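Local coordinates for putative endonuclease/exonuclease/phosphatase family protein (PDB 3MPR) that probably cleaves phosphodiester bonds as a metal-dependent nuclease of the endonuclease/exonuclease/phosphatase family, at residues F134-H145 and K169-N180. Numbering follows the deposited sequence.
Sequences FEFLFFNLHMDH and KNLPAILTGDFN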
loop_
_atom_site.group_PDB
_atom_site.type_symbol
_atom_site.label_atom_id
_atom_site.label_comp_id
_atom_site.label_asym_id
_atom_site.label_seq_id
_atom_site.Cartn_x
_atom_site.Cartn_y
_atom_site.Cartn_z
ATOM N N PHE A 134 5.582 -13.409 22.150
ATOM C CA PHE A 134 5.504 -14.449 21.117
ATOM C C PHE A 134 6.879 -14.700 20.498
ATOM O O PHE A 134 7.543 -13.760 20.055
ATOM C CB PHE A 134 4.495 -14.035 20.028
ATOM C CG PHE A 134 4.466 -14.954 18.829
ATOM C CD1 PHE A 134 4.286 -16.319 18.983
ATOM C CD2 PHE A 134 4.585 -14.443 17.548
ATOM C CE1 PHE A 134 4.261 -17.166 17.888
ATOM C CE2 PHE A 134 4.540 -15.288 16.449
ATOM C CZ PHE A 134 4.379 -16.640 16.620
ATOM N N GLU A 135 7.297 -15.962 20.462
ATOM C CA GLU A 135 8.564 -16.334 19.832
ATOM C C GLU A 135 8.351 -17.094 18.520
ATOM O O GLU A 135 7.461 -17.930 18.421
ATOM C CB GLU A 135 9.404 -17.178 20.799
ATOM C CG GLU A 135 9.836 -16.399 22.029
ATOM C CD GLU A 135 10.739 -17.202 22.947
ATOM O OE1 GLU A 135 11.612 -17.939 22.443
ATOM O OE2 GLU A 135 10.566 -17.095 24.175
ATOM N N PHE A 136 9.183 -16.807 17.524
ATOM C CA PHE A 136 9.050 -17.428 16.202
ATOM C C PHE A 136 10.392 -17.413 15.474
ATOM O O PHE A 136 11.293 -16.655 15.837
ATOM C CB PHE A 136 7.980 -16.709 15.349
ATOM C CG PHE A 136 8.300 -15.260 15.057
ATOM C CD1 PHE A 136 8.880 -14.883 13.849
ATOM C CD2 PHE A 136 8.012 -14.273 15.991
ATOM C CE1 PHE A 136 9.176 -13.544 13.581
ATOM C CE2 PHE A 136 8.301 -12.948 15.736
ATOM C CZ PHE A 136 8.884 -12.576 14.528
ATOM N N LEU A 137 10.525 -18.270 14.468
ATOM C CA LEU A 137 11.696 -18.271 13.602
ATOM C C LEU A 137 11.354 -17.545 12.312
ATOM O O LEU A 137 10.252 -17.685 11.788
ATOM C CB LEU A 137 12.121 -19.700 13.260
ATOM C CG LEU A 137 12.603 -20.544 14.442
ATOM C CD1 LEU A 137 12.733 -22.025 14.036
ATOM C CD2 LEU A 137 13.930 -19.976 14.940
ATOM N N PHE A 138 12.305 -16.771 11.804
ATOM C CA PHE A 138 12.146 -16.098 10.512
ATOM C C PHE A 138 13.356 -16.460 9.653
ATOM O O PHE A 138 14.484 -16.154 10.029
ATOM C CB PHE A 138 12.105 -14.584 10.743
ATOM C CG PHE A 138 11.613 -13.786 9.563
ATOM C CD1 PHE A 138 12.438 -13.550 8.471
ATOM C CD2 PHE A 138 10.354 -13.212 9.580
ATOM C CE1 PHE A 138 11.991 -12.798 7.392
ATOM C CE2 PHE A 138 9.903 -12.453 8.502
ATOM C CZ PHE A 138 10.716 -12.252 7.410
ATOM N N PHE A 139 13.119 -17.115 8.513
ATOM C CA PHE A 139 14.184 -17.525 7.599
ATOM C C PHE A 139 14.084 -16.723 6.319
ATOM O O PHE A 139 12.982 -16.397 5.897
ATOM C CB PHE A 139 14.001 -18.993 7.206
ATOM C CG PHE A 139 14.225 -19.966 8.329
ATOM C CD1 PHE A 139 13.219 -20.261 9.221
ATOM C CD2 PHE A 139 15.448 -20.609 8.464
ATOM C CE1 PHE A 139 13.433 -21.179 10.250
ATOM C CE2 PHE A 139 15.663 -21.521 9.479
ATOM C CZ PHE A 139 14.658 -21.805 10.367
ATOM N N ASN A 140 15.220 -16.466 5.671
ATOM C CA ASN A 140 15.231 -15.715 4.423
ATOM C C ASN A 140 16.343 -16.240 3.520
ATOM O O ASN A 140 17.438 -16.520 3.994
ATOM C CB ASN A 140 15.423 -14.231 4.739
ATOM C CG ASN A 140 15.476 -13.368 3.506
ATOM O OD1 ASN A 140 14.634 -13.484 2.612
ATOM N ND2 ASN A 140 16.470 -12.482 3.451
ATOM N N LEU A 141 16.066 -16.393 2.227
ATOM C CA LEU A 141 17.059 -16.974 1.325
ATOM C C LEU A 141 16.890 -16.486 -0.109
ATOM O O LEU A 141 15.936 -15.785 -0.439
ATOM C CB LEU A 141 17.005 -18.517 1.365
ATOM C CG LEU A 141 15.689 -19.226 0.995
ATOM C CD1 LEU A 141 15.425 -19.206 -0.514
ATOM C CD2 LEU A 141 15.713 -20.665 1.477
ATOM N N HIS A 142 17.836 -16.880 -0.949
ATOM C CA HIS A 142 17.804 -16.597 -2.372
ATOM C C HIS A 142 18.355 -17.839 -3.055
ATOM O O HIS A 142 19.531 -18.163 -2.902
ATOM C CB HIS A 142 18.677 -15.377 -2.687
ATOM C CG HIS A 142 18.612 -14.943 -4.117
ATOM N ND1 HIS A 142 19.188 -13.775 -4.568
ATOM C CD2 HIS A 142 18.030 -15.517 -5.198
ATOM C CE1 HIS A 142 18.969 -13.651 -5.867
ATOM N NE2 HIS A 142 18.273 -14.698 -6.274
HETATM N N MSE A 143 17.487 -18.543 -3.776
HETATM C CA MSE A 143 17.806 -19.831 -4.393
HETATM C C MSE A 143 18.706 -19.694 -5.629
HETATM O O MSE A 143 18.816 -18.618 -6.215
HETATM C CB MSE A 143 16.512 -20.523 -4.808
HETATM C CG MSE A 143 15.596 -20.937 -3.676
HETATM SE SE MSE A 143 16.385 -22.474 -2.752
HETATM C CE MSE A 143 14.750 -23.416 -2.290
ATOM N N ASP A 144 19.337 -20.796 -6.038
ATOM C CA ASP A 144 20.187 -20.773 -7.224
ATOM C C ASP A 144 19.312 -20.847 -8.476
ATOM O O ASP A 144 18.275 -21.505 -8.470
ATOM C CB ASP A 144 21.180 -21.935 -7.205
ATOM C CG ASP A 144 22.257 -21.792 -8.262
ATOM O OD1 ASP A 144 22.227 -22.539 -9.262
ATOM O OD2 ASP A 144 23.118 -20.917 -8.098
ATOM N N HIS A 145 19.727 -20.181 -9.551
ATOM C CA HIS A 145 18.894 -20.137 -10.754
ATOM C C HIS A 145 19.123 -21.319 -11.692
ATOM O O HIS A 145 18.258 -21.643 -12.500
ATOM C CB HIS A 145 19.092 -18.819 -11.507
ATOM C CG HIS A 145 20.511 -18.558 -11.902
ATOM N ND1 HIS A 145 21.537 -18.482 -10.985
ATOM C CD2 HIS A 145 21.077 -18.361 -13.117
ATOM C CE1 HIS A 145 22.674 -18.248 -11.617
ATOM N NE2 HIS A 145 22.421 -18.162 -12.910
ATOM N N LYS A 169 11.847 -27.174 21.002
ATOM C CA LYS A 169 10.494 -26.624 20.996
ATOM C C LYS A 169 9.952 -26.518 19.583
ATOM O O LYS A 169 10.696 -26.550 18.604
ATOM C CB LYS A 169 10.449 -25.246 21.658
ATOM C CG LYS A 169 10.740 -25.249 23.148
ATOM C CD LYS A 169 10.591 -23.847 23.719
ATOM C CE LYS A 169 11.297 -22.821 22.838
ATOM N NZ LYS A 169 11.270 -21.430 23.390
ATOM N N ASN A 170 8.641 -26.358 19.511
ATOM C CA ASN A 170 7.893 -26.343 18.272
ATOM C C ASN A 170 7.661 -24.896 17.814
ATOM O O ASN A 170 6.528 -24.424 17.790
ATOM C CB ASN A 170 6.556 -27.033 18.554
ATOM C CG ASN A 170 5.723 -27.231 17.328
ATOM O OD1 ASN A 170 4.491 -27.127 17.383
ATOM N ND2 ASN A 170 6.374 -27.529 16.208
ATOM N N LEU A 171 8.730 -24.191 17.457
ATOM C CA LEU A 171 8.623 -22.774 17.114
ATOM C C LEU A 171 7.991 -22.594 15.742
ATOM O O LEU A 171 8.412 -23.236 14.783
ATOM C CB LEU A 171 10.005 -22.104 17.098
ATOM C CG LEU A 171 10.758 -21.944 18.418
ATOM C CD1 LEU A 171 12.042 -21.184 18.166
ATOM C CD2 LEU A 171 9.901 -21.228 19.453
ATOM N N PRO A 172 6.982 -21.718 15.643
ATOM C CA PRO A 172 6.397 -21.413 14.331
ATOM C C PRO A 172 7.430 -20.702 13.479
ATOM O O PRO A 172 8.279 -20.003 14.025
ATOM C CB PRO A 172 5.254 -20.440 14.660
ATOM C CG PRO A 172 5.059 -20.527 16.139
ATOM C CD PRO A 172 6.372 -20.921 16.723
ATOM N N ALA A 173 7.359 -20.875 12.165
ATOM C CA ALA A 173 8.351 -20.296 11.279
ATOM C C ALA A 173 7.717 -19.500 10.149
ATOM O O ALA A 173 6.601 -19.785 9.711
ATOM C CB ALA A 173 9.254 -21.393 10.702
ATOM N N ILE A 174 8.458 -18.496 9.699
ATOM C CA ILE A 174 8.126 -17.707 8.535
ATOM C C ILE A 174 9.348 -17.797 7.644
ATOM O O ILE A 174 10.463 -17.614 8.120
ATOM C CB ILE A 174 7.909 -16.240 8.923
ATOM C CG1 ILE A 174 6.739 -16.135 9.910
ATOM C CG2 ILE A 174 7.732 -15.374 7.655
ATOM C CD1 ILE A 174 6.552 -14.736 10.533
ATOM N N LEU A 175 9.136 -18.085 6.364
ATOM C CA LEU A 175 10.219 -18.208 5.375
ATOM C C LEU A 175 9.963 -17.286 4.188
ATOM O O LEU A 175 8.939 -17.431 3.514
ATOM C CB LEU A 175 10.307 -19.661 4.872
ATOM C CG LEU A 175 11.152 -19.931 3.614
ATOM C CD1 LEU A 175 12.618 -19.641 3.857
ATOM C CD2 LEU A 175 10.957 -21.379 3.127
ATOM N N THR A 176 10.868 -16.327 3.950
ATOM C CA THR A 176 10.762 -15.414 2.806
ATOM C C THR A 176 11.908 -15.678 1.852
ATOM O O THR A 176 12.863 -16.364 2.201
ATOM C CB THR A 176 10.872 -13.926 3.244
ATOM O OG1 THR A 176 12.143 -13.694 3.872
ATOM C CG2 THR A 176 9.762 -13.560 4.226
ATOM N N GLY A 177 11.847 -15.122 0.650
ATOM C CA GLY A 177 13.002 -15.233 -0.219
ATOM C C GLY A 177 12.690 -15.031 -1.677
ATOM O O GLY A 177 11.530 -14.892 -2.062
ATOM N N ASP A 178 13.748 -14.991 -2.477
ATOM C CA ASP A 178 13.645 -15.058 -3.928
ATOM C C ASP A 178 13.954 -16.507 -4.285
ATOM O O ASP A 178 15.082 -16.975 -4.112
ATOM C CB ASP A 178 14.655 -14.110 -4.564
ATOM C CG ASP A 178 14.655 -14.165 -6.098
ATOM O OD1 ASP A 178 14.098 -15.114 -6.680
ATOM O OD2 ASP A 178 15.247 -13.258 -6.719
ATOM N N PHE A 179 12.941 -17.222 -4.757
ATOM C CA PHE A 179 13.074 -18.651 -5.029
ATOM C C PHE A 179 13.411 -18.947 -6.491
ATOM O O PHE A 179 13.541 -20.108 -6.881
ATOM C CB PHE A 179 11.831 -19.403 -4.547
ATOM C CG PHE A 179 11.650 -19.335 -3.060
ATOM C CD1 PHE A 179 11.107 -18.200 -2.463
ATOM C CD2 PHE A 179 12.069 -20.383 -2.253
ATOM C CE1 PHE A 179 10.967 -18.127 -1.080
ATOM C CE2 PHE A 179 11.935 -20.322 -0.874
ATOM C CZ PHE A 179 11.379 -19.193 -0.283
ATOM N N ASN A 180 13.578 -17.875 -7.266
ATOM C CA ASN A 180 14.096 -17.917 -8.641
ATOM C C ASN A 180 13.174 -18.561 -9.669
ATOM O O ASN A 180 13.111 -18.096 -10.801
ATOM C CB ASN A 180 15.513 -18.522 -8.708
ATOM C CG ASN A 180 16.582 -17.468 -9.008
ATOM O OD1 ASN A 180 17.688 -17.489 -8.446
ATOM N ND2 ASN A 180 16.250 -16.533 -9.892
HETATM O O HOH W 1 16.383 -13.985 -8.824
#
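Phe138 reaches across to Ile174 and Thr176 where strands 135-142 and 173-178 run parallel, 16° apart. With CG anti to the backbone N (chi1 -166°), the ring leaves CB leaning over the second strand: CD2 meets Ile174 CB and CG2, CE2 lies 3.7 Å from Ile174 CG2, and CZ, at the tip, comes to 3.6 Å from Thr176 CG2, while CE1 passes beside Thr176 OG1. A flat, wide ring can serve both beta-branched neighbours; an alanine here would probably open a gap beside the methyls of Ile174 and Thr176. Along the whole pair the backbones alternate as donor and acceptor, from Leu137 N to Pro172 O (2.9 Å) through to Met143 N to Asp178 O.

Further along this face the chemistry turns polar. Thr176 OG1 donates to Asn140 OD1 at 2.8 Å, coming from above the carbonyl plane; Gln50 also donates to that oxygen, and Asn140 ND2 donates to Thr49 O. An amide suits this buried place because it both accepts and donates. Next, His142 lays one ring face over Asp178 CB, a CH-pi contact, and a water bonds both His142 NE2 and, at a doubtfully short distance, Asp178 OD2, which also accepts from Asn13. The His142 side chain lies about 4 Å from that of Glu51, which binds magnesium in this protein, though no ion is bound here. On the opposite face, Leu141 CD1 sits over the Phe179 ring, 4.1 Å from its centroid.

The pair forms a beta-alpha-beta crossover through helix 148-164, flanked by strands 121-129 and 228-232, while Phe136, Phe138 and Thr176 pack against strand 5-13 of the other sheet.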